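Local coordinates for protein serpin-ZX (Arabidopsis thaliana, PDB 3LE2) that inhibits target proteases, among them metacaspase-9 and RD21A, by offering a reactive centre loop that is cleaved and leaves the protease covalently bound, at residues 50-55 and 309-314. Residues are numbered along the deposited sequence; the frame is centred on the assembly and turned at random.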
ATOM      1  N   GLY A  50      19.108   7.103  10.242  1.00 39.63           N
ATOM      2  CA  GLY A  50      20.099   6.498  11.114  1.00 44.94           C
ATOM      3  C   GLY A  50      21.356   6.100  10.364  1.00 45.01           C
ATOM      4  O   GLY A  50      22.174   5.343  10.863  1.00 46.20           O
ATOM      5  N   SER A  51      21.510   6.614   9.151  1.00 40.29           N
ATOM      6  CA  SER A  51      22.636   6.230   8.309  1.00 52.32           C
ATOM      7  C   SER A  51      23.402   7.441   7.790  1.00 45.91           C
ATOM      8  O   SER A  51      23.055   8.597   8.072  1.00 46.70           O
ATOM      9  CB  SER A  51      22.147   5.405   7.121  1.00 49.11           C
ATOM     10  OG  SER A  51      21.466   6.231   6.198  1.00 48.30           O
ATOM     11  N   ALA A  52      24.447   7.167   7.023  1.00 48.16           N
ATOM     12  CA  ALA A  52      25.159   8.228   6.324  1.00 57.16           C
ATOM     13  C   ALA A  52      26.032   7.686   5.203  1.00 51.62           C
ATOM     14  O   ALA A  52      26.118   6.474   4.975  1.00 51.11           O
ATOM     15  CB  ALA A  52      25.988   9.048   7.295  1.00 58.59           C
ATOM     16  N   GLY A  53      26.685   8.599   4.499  1.00 49.89           N
ATOM     17  CA  GLY A  53      27.574   8.203   3.429  1.00 50.83           C
ATOM     18  C   GLY A  53      26.788   7.610   2.284  1.00 45.26           C
ATOM     19  O   GLY A  53      25.648   7.995   2.042  1.00 45.77           O
ATOM     20  N   ALA A  54      27.402   6.661   1.588  1.00 44.91           N
ATOM     21  CA  ALA A  54      26.814   6.077   0.394  1.00 46.50           C
ATOM     22  C   ALA A  54      25.483   5.394   0.699  1.00 49.92           C
ATOM     23  O   ALA A  54      24.674   5.169  -0.203  1.00 45.82           O
ATOM     24  CB  ALA A  54      27.787   5.103  -0.249  1.00 39.63           C
ATOM     25  N   THR A  55      25.254   5.075   1.968  1.00 45.89           N
ATOM     26  CA  THR A  55      23.999   4.454   2.362  1.00 46.40           C
ATOM     27  C   THR A  55      22.883   5.488   2.427  1.00 44.62           C
ATOM     28  O   THR A  55      21.834   5.319   1.789  1.00 44.60           O
ATOM     29  CB  THR A  55      24.124   3.679   3.699  1.00 53.24           C
ATOM     30  OG1 THR A  55      25.035   2.592   3.521  1.00 45.14           O
ATOM     31  CG2 THR A  55      22.774   3.110   4.133  1.00 37.98           C
ATOM     32  N   LEU A 309      24.971   1.235   9.493  1.00 72.03           N
ATOM     33  CA  LEU A 309      24.107   2.271  10.021  1.00 59.22           C
ATOM     34  C   LEU A 309      24.787   2.868  11.242  1.00 62.48           C
ATOM     35  O   LEU A 309      24.540   2.466  12.389  1.00 54.14           O
ATOM     36  CB  LEU A 309      22.752   1.667  10.371  1.00 62.64           C
ATOM     37  CG  LEU A 309      22.135   0.919   9.186  1.00 51.03           C
ATOM     38  CD1 LEU A 309      21.100  -0.087   9.647  1.00 46.82           C
ATOM     39  CD2 LEU A 309      21.542   1.916   8.202  1.00 50.77           C
ATOM     40  N   THR A 310      25.659   3.831  10.969  1.00 59.19           N
ATOM     41  CA  THR A 310      26.541   4.395  11.976  1.00 63.92           C
ATOM     42  C   THR A 310      25.872   5.510  12.771  1.00 64.51           C
ATOM     43  O   THR A 310      26.394   5.948  13.796  1.00 72.65           O
ATOM     44  CB  THR A 310      27.840   4.909  11.328  1.00 67.83           C
ATOM     45  OG1 THR A 310      27.521   5.768  10.223  1.00 59.50           O
ATOM     46  CG2 THR A 310      28.669   3.737  10.818  1.00 62.27           C
ATOM     47  N   GLU A 311      24.710   5.954  12.307  1.00 51.46           N
ATOM     48  CA  GLU A 311      23.964   6.995  13.009  1.00 56.19           C
ATOM     49  C   GLU A 311      22.779   6.447  13.805  1.00 51.64           C
ATOM     50  O   GLU A 311      21.925   7.198  14.265  1.00 48.89           O
ATOM     51  CB  GLU A 311      23.474   8.058  12.020  1.00 57.86           C
ATOM     52  CG  GLU A 311      24.599   8.779  11.280  1.00 65.29           C
ATOM     53  CD  GLU A 311      25.700   9.249  12.218  1.00 75.33           C
ATOM     54  OE1 GLU A 311      25.407  10.034  13.152  1.00 66.88           O
ATOM     55  OE2 GLU A 311      26.858   8.825  12.017  1.00 79.03           O
ATOM     56  N   MET A 312      22.721   5.138  13.978  1.00 48.32           N
ATOM     57  CA  MET A 312      21.542   4.555  14.594  1.00 50.80           C
ATOM     58  C   MET A 312      21.803   4.083  16.034  1.00 51.69           C
ATOM     59  O   MET A 312      20.971   4.273  16.932  1.00 44.35           O
ATOM     60  CB  MET A 312      21.034   3.421  13.716  1.00 41.47           C
ATOM     61  CG  MET A 312      19.595   3.043  13.947  1.00 54.56           C
ATOM     62  SD  MET A 312      19.128   1.711  12.826  1.00 46.95           S
ATOM     63  CE  MET A 312      18.887   2.603  11.279  1.00 47.91           C
ATOM     64  N   VAL A 313      22.968   3.483  16.251  1.00 56.46           N
ATOM     65  CA  VAL A 313      23.333   2.961  17.568  1.00 56.37           C
ATOM     66  C   VAL A 313      24.375   3.829  18.264  1.00 66.33           C
ATOM     67  O   VAL A 313      24.678   4.936  17.813  1.00 72.78           O
ATOM     68  CB  VAL A 313      23.873   1.531  17.473  1.00 49.28           C
ATOM     69  CG1 VAL A 313      22.755   0.575  17.121  1.00 44.39           C
ATOM     70  CG2 VAL A 313      24.991   1.465  16.451  1.00 60.90           C
ATOM     71  N   GLU A 314      24.927   3.323  19.362  1.00 67.73           N
ATOM     72  CA  GLU A 314      25.855   4.116  20.165  1.00 75.48           C
ATOM     73  C   GLU A 314      27.320   3.697  20.011  1.00 83.29           C
ATOM     74  O   GLU A 314      28.214   4.547  19.996  1.00 84.44           O
ATOM     75  CB  GLU A 314      25.429   4.106  21.634  1.00 67.98           C
ATOM     76  CG  GLU A 314      24.077   4.766  21.864  1.00 65.81           C
ATOM     77  CD  GLU A 314      23.621   4.708  23.309  1.00 71.91           C
ATOM     78  OE1 GLU A 314      23.326   3.595  23.802  1.00 82.53           O
ATOM     79  OE2 GLU A 314      23.544   5.780  23.949  1.00 83.48           O
TER
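In the serpin body, away from the reactive centre loop, the short link between helix 37-49 and helix 54-63 lies against the loop running from helix 291-296 to helix 316-319, with G50 meeting E311 and M312. The carbonyl of G50 is the focus: its O takes a weak hydrogen bond from E311 N (3.0 Å, N-H...O angle 128°), while M312 N, though 3.2 Å from G50 O, is badly angled for one. E311 CB comes within 3.2 Å of G50 O, and its CG, 3.6 Å from S51 O, sits beside the next peptide. From there the chain bends at chi2 (-48°) and carries the carboxylate away, toward a long, weak ion pair with K109. The bend at chi3 (-78°) turns M312 CE to 4.1 Å from G50 CA. L309 CD2 packs on S51 CB at 3.7 Å, with T55 CG2 at 4.4 Å from L309 CD2. S51 OG is hydrogen-bonded to A48 O in the preceding helix. One bent hydrogen bond plus aliphatic contacts thus joins two largely buried loops, relying on close fit around a glycine more than on strong polar pairing.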